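Local coordinates for protein cyclic GMP-AMP synthase-like receptor (Tribolium castaneum, PDB 7LT2) that senses double-stranded RNA in the cytoplasm and, as a nucleotidyltransferase of innate immunity, makes the cyclic dinucleotide 2',3'-cGAMP from ATP and GTP, at residues 67-79 with 188-200. Sequence-based numbering, arbitrary orientation.
Sequences KPEEFDLDILLHI and KIMDVDLVACFVF
Asp-72 and Asp-193 sit in register on neighbouring parallel strands, their carboxylate planes only 16° apart and Asp-72 OD1 4.1 Å from Asp-193 OD2. One water bridges that gap, donating to both oxygens, and a second donates to Glu-70 OE1 and to Asp-193 OD1, which Thr-178 also holds. As in related nucleotidyltransferases, Glu-70, Asp-72 and Asp-193 probably bind the catalytic magnesium. With CG between backbone N and carbonyl carbon (chi1 60°), the extended chain of Glu-70 carries OE1 to the water it shares with Asp-193.

Continuous parallel pairing, from Asp-191 N to Glu-69 O through Val-199 N to Leu-77 O, fixes this spacing. On the other sheet face Phe-71 backs the acids. Val-192 CG1 lies over its ring, 4.3 Å from the centroid, while Met-190 SD meets the ring edge in plane, 3.8 Å from Phe-71 CD1, a Met-aromatic contact. The flexible thioether carries CE on to Pro-68 CB. Leu-28 and Leu-32 of helix 18-42 also touch Phe-71.

Farther along, Leu-77 and Ile-79 offer aliphatic carbons to the Phe-198 ring: Leu-77 CB stands off-centre over it, and Ile-79 CG1 comes 3.7 Å from Phe-198 CE1. With its CG anti to N (chi1 178°), His-78 gives its ND1 proton to Val-199 O at 3.2 Å, the acceptor lying in the imidazole plane.

Carboxylates gathered on one sheet face and linked by donating waters, with no metal among them, are consistent with a magnesium site captured empty, the waters lying between oxygens that a cation would probably bridge.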
# COMPACT_ATOMS: atom_id res chain seq x y z
N LYS A 67 -4.59 13.42 -7.31
CA LYS A 67 -3.14 13.51 -7.45
C LYS A 67 -2.46 12.57 -6.46
O LYS A 67 -2.73 12.64 -5.25
CB LYS A 67 -2.65 14.94 -7.22
CG LYS A 67 -1.14 15.10 -7.36
CD LYS A 67 -0.68 16.53 -7.14
CE LYS A 67 -1.06 17.03 -5.77
NZ LYS A 67 -0.35 16.28 -4.70
N PRO A 68 -1.58 11.68 -6.92
CA PRO A 68 -0.86 10.81 -5.98
C PRO A 68 0.09 11.62 -5.11
O PRO A 68 0.67 12.62 -5.55
CB PRO A 68 -0.11 9.83 -6.89
CG PRO A 68 -0.03 10.50 -8.21
CD PRO A 68 -1.21 11.43 -8.32
N GLU A 69 0.23 11.18 -3.86
CA GLU A 69 1.00 11.94 -2.88
C GLU A 69 2.07 11.12 -2.19
O GLU A 69 3.11 11.67 -1.81
CB GLU A 69 0.06 12.57 -1.85
CG GLU A 69 -0.64 13.80 -2.39
CD GLU A 69 -1.85 14.20 -1.57
OE1 GLU A 69 -2.45 13.31 -0.93
OE2 GLU A 69 -2.20 15.40 -1.58
N GLU A 70 1.85 9.81 -2.02
CA GLU A 70 2.82 8.98 -1.31
C GLU A 70 2.67 7.53 -1.72
O GLU A 70 1.62 7.11 -2.22
CB GLU A 70 2.67 9.12 0.21
CG GLU A 70 1.30 8.70 0.71
CD GLU A 70 1.23 8.64 2.22
OE1 GLU A 70 2.16 8.08 2.84
OE2 GLU A 70 0.24 9.14 2.79
N PHE A 71 3.72 6.75 -1.48
CA PHE A 71 3.62 5.29 -1.49
C PHE A 71 4.67 4.72 -0.54
O PHE A 71 5.52 5.44 -0.01
CB PHE A 71 3.76 4.70 -2.91
CG PHE A 71 5.12 4.84 -3.53
CD1 PHE A 71 5.45 5.97 -4.26
CD2 PHE A 71 6.05 3.82 -3.43
CE1 PHE A 71 6.69 6.10 -4.86
CE2 PHE A 71 7.30 3.94 -4.02
CZ PHE A 71 7.62 5.08 -4.74
N ASP A 72 4.58 3.42 -0.33
CA ASP A 72 5.49 2.69 0.55
C ASP A 72 6.53 1.94 -0.26
O ASP A 72 6.18 1.15 -1.15
CB ASP A 72 4.74 1.69 1.43
CG ASP A 72 4.03 2.34 2.60
OD1 ASP A 72 4.14 3.58 2.77
OD2 ASP A 72 3.37 1.59 3.34
N LEU A 73 7.81 2.14 0.06
CA LEU A 73 8.86 1.26 -0.43
C LEU A 73 9.02 0.14 0.59
O LEU A 73 9.66 0.32 1.63
CB LEU A 73 10.17 2.00 -0.64
CG LEU A 73 11.23 1.14 -1.35
CD1 LEU A 73 10.80 0.88 -2.79
CD2 LEU A 73 12.58 1.83 -1.30
N ASP A 74 8.42 -1.02 0.30
CA ASP A 74 8.57 -2.19 1.16
C ASP A 74 9.89 -2.85 0.81
O ASP A 74 10.03 -3.49 -0.24
CB ASP A 74 7.39 -3.14 0.98
CG ASP A 74 6.10 -2.58 1.55
OD1 ASP A 74 6.16 -1.83 2.55
OD2 ASP A 74 5.03 -2.87 0.98
N ILE A 75 10.88 -2.68 1.68
CA ILE A 75 12.22 -3.20 1.48
C ILE A 75 12.24 -4.62 2.04
O ILE A 75 12.15 -4.81 3.25
CB ILE A 75 13.27 -2.30 2.16
CG1 ILE A 75 13.19 -0.88 1.61
CG2 ILE A 75 14.68 -2.87 1.99
CD1 ILE A 75 13.95 0.15 2.43
N LEU A 76 12.35 -5.61 1.16
CA LEU A 76 12.16 -7.01 1.55
C LEU A 76 13.51 -7.63 1.91
O LEU A 76 14.37 -7.82 1.05
CB LEU A 76 11.47 -7.79 0.44
CG LEU A 76 10.14 -7.21 -0.07
CD1 LEU A 76 9.40 -8.23 -0.92
CD2 LEU A 76 9.25 -6.74 1.07
N LEU A 77 13.67 -7.95 3.19
CA LEU A 77 14.85 -8.63 3.73
C LEU A 77 14.52 -10.11 3.88
O LEU A 77 13.39 -10.48 4.18
CB LEU A 77 15.24 -8.03 5.08
CG LEU A 77 15.20 -6.50 5.13
CD1 LEU A 77 15.30 -6.00 6.57
CD2 LEU A 77 16.33 -5.92 4.28
N HIS A 78 15.52 -10.96 3.68
CA HIS A 78 15.30 -12.40 3.73
C HIS A 78 16.27 -13.04 4.71
O HIS A 78 17.49 -12.93 4.55
CB HIS A 78 15.45 -13.06 2.36
CG HIS A 78 15.27 -14.54 2.39
ND1 HIS A 78 14.06 -15.14 2.68
CD2 HIS A 78 16.15 -15.55 2.19
CE1 HIS A 78 14.20 -16.45 2.65
NE2 HIS A 78 15.46 -16.73 2.36
N ILE A 79 15.72 -13.69 5.73
CA ILE A 79 16.52 -14.46 6.69
C ILE A 79 16.88 -15.79 6.05
O ILE A 79 15.98 -16.52 5.61
CB ILE A 79 15.74 -14.67 7.98
CG1 ILE A 79 15.42 -13.32 8.64
CG2 ILE A 79 16.52 -15.58 8.93
CD1 ILE A 79 14.44 -13.42 9.78
N LYS A 188 7.36 19.20 -6.54
CA LYS A 188 7.25 17.98 -5.74
C LYS A 188 6.76 16.82 -6.59
O LYS A 188 5.87 16.98 -7.44
CB LYS A 188 6.30 18.21 -4.57
CG LYS A 188 6.10 17.01 -3.66
CD LYS A 188 7.40 16.63 -2.99
CE LYS A 188 7.19 15.61 -1.89
NZ LYS A 188 6.74 16.24 -0.61
N ILE A 189 7.33 15.63 -6.37
CA ILE A 189 6.86 14.44 -7.08
C ILE A 189 6.04 13.55 -6.16
O ILE A 189 4.84 13.37 -6.37
CB ILE A 189 8.03 13.66 -7.71
CG1 ILE A 189 8.80 14.55 -8.69
CG2 ILE A 189 7.51 12.41 -8.41
CD1 ILE A 189 10.11 13.96 -9.18
N MET A 190 6.67 12.99 -5.12
CA MET A 190 5.95 12.10 -4.22
C MET A 190 6.77 11.87 -2.96
O MET A 190 8.00 12.02 -2.97
CB MET A 190 5.64 10.75 -4.89
CG MET A 190 4.18 10.30 -4.72
SD MET A 190 3.70 8.99 -5.84
CE MET A 190 3.61 9.88 -7.38
N ASP A 191 6.07 11.52 -1.87
CA ASP A 191 6.69 11.05 -0.64
C ASP A 191 6.79 9.53 -0.68
O ASP A 191 5.90 8.85 -1.19
CB ASP A 191 5.88 11.46 0.59
CG ASP A 191 5.94 12.95 0.88
OD1 ASP A 191 6.84 13.63 0.37
OD2 ASP A 191 5.08 13.43 1.65
N VAL A 192 7.87 8.99 -0.10
CA VAL A 192 8.07 7.54 -0.05
C VAL A 192 8.48 7.15 1.37
O VAL A 192 9.45 7.69 1.91
CB VAL A 192 9.15 7.08 -1.05
CG1 VAL A 192 9.26 5.56 -1.05
CG2 VAL A 192 8.83 7.58 -2.46
N ASP A 193 7.74 6.21 1.96
CA ASP A 193 8.09 5.67 3.27
C ASP A 193 8.95 4.42 3.10
O ASP A 193 8.63 3.54 2.30
CB ASP A 193 6.83 5.34 4.08
CG ASP A 193 6.18 6.59 4.67
OD1 ASP A 193 6.60 7.71 4.32
OD2 ASP A 193 5.24 6.43 5.48
N LEU A 194 10.04 4.34 3.87
CA LEU A 194 11.01 3.26 3.72
C LEU A 194 10.73 2.23 4.81
O LEU A 194 11.11 2.41 5.97
CB LEU A 194 12.43 3.80 3.81
CG LEU A 194 12.73 5.02 2.92
CD1 LEU A 194 14.15 5.52 3.17
CD2 LEU A 194 12.53 4.69 1.45
N VAL A 195 10.05 1.15 4.44
CA VAL A 195 9.48 0.19 5.39
C VAL A 195 10.29 -1.10 5.34
O VAL A 195 10.32 -1.79 4.32
CB VAL A 195 8.00 -0.09 5.07
CG1 VAL A 195 7.39 -1.00 6.12
CG2 VAL A 195 7.22 1.23 4.95
N ALA A 196 10.91 -1.45 6.47
CA ALA A 196 11.69 -2.68 6.57
C ALA A 196 10.77 -3.87 6.77
O ALA A 196 10.07 -3.95 7.79
CB ALA A 196 12.69 -2.57 7.72
N CYS A 197 10.80 -4.81 5.83
CA CYS A 197 9.94 -5.99 5.86
C CYS A 197 10.79 -7.26 5.75
O CYS A 197 11.95 -7.21 5.35
CB CYS A 197 8.92 -5.97 4.72
SG CYS A 197 7.95 -4.45 4.59
N PHE A 198 10.18 -8.39 6.08
CA PHE A 198 10.82 -9.69 5.92
C PHE A 198 9.97 -10.57 5.01
O PHE A 198 8.77 -10.72 5.23
CB PHE A 198 11.06 -10.37 7.27
CG PHE A 198 12.23 -9.79 8.02
CD1 PHE A 198 13.51 -10.28 7.81
CD2 PHE A 198 12.05 -8.75 8.90
CE1 PHE A 198 14.59 -9.74 8.49
CE2 PHE A 198 13.12 -8.21 9.58
CZ PHE A 198 14.39 -8.70 9.38
N VAL A 199 10.61 -11.16 3.99
CA VAL A 199 9.92 -11.90 2.93
C VAL A 199 10.18 -13.39 3.09
O VAL A 199 11.27 -13.80 3.51
CB VAL A 199 10.35 -11.40 1.53
CG1 VAL A 199 11.85 -11.61 1.29
CG2 VAL A 199 9.51 -12.07 0.44
N PHE A 200 9.17 -14.19 2.78
CA PHE A 200 9.22 -15.64 2.98
C PHE A 200 8.69 -16.36 1.75
O PHE A 200 7.95 -15.79 0.95
CB PHE A 200 8.41 -16.05 4.22
CG PHE A 200 8.89 -15.39 5.47
CD1 PHE A 200 9.93 -15.93 6.19
CD2 PHE A 200 8.32 -14.20 5.90
CE1 PHE A 200 10.38 -15.32 7.35
CE2 PHE A 200 8.77 -13.59 7.05
CZ PHE A 200 9.80 -14.15 7.77
O HOH W 1 2.69 14.48 -5.04
O HOH W 2 4.44 9.23 3.45
O HOH W 3 3.36 4.63 5.12
O HOH W 4 12.88 -13.70 5.80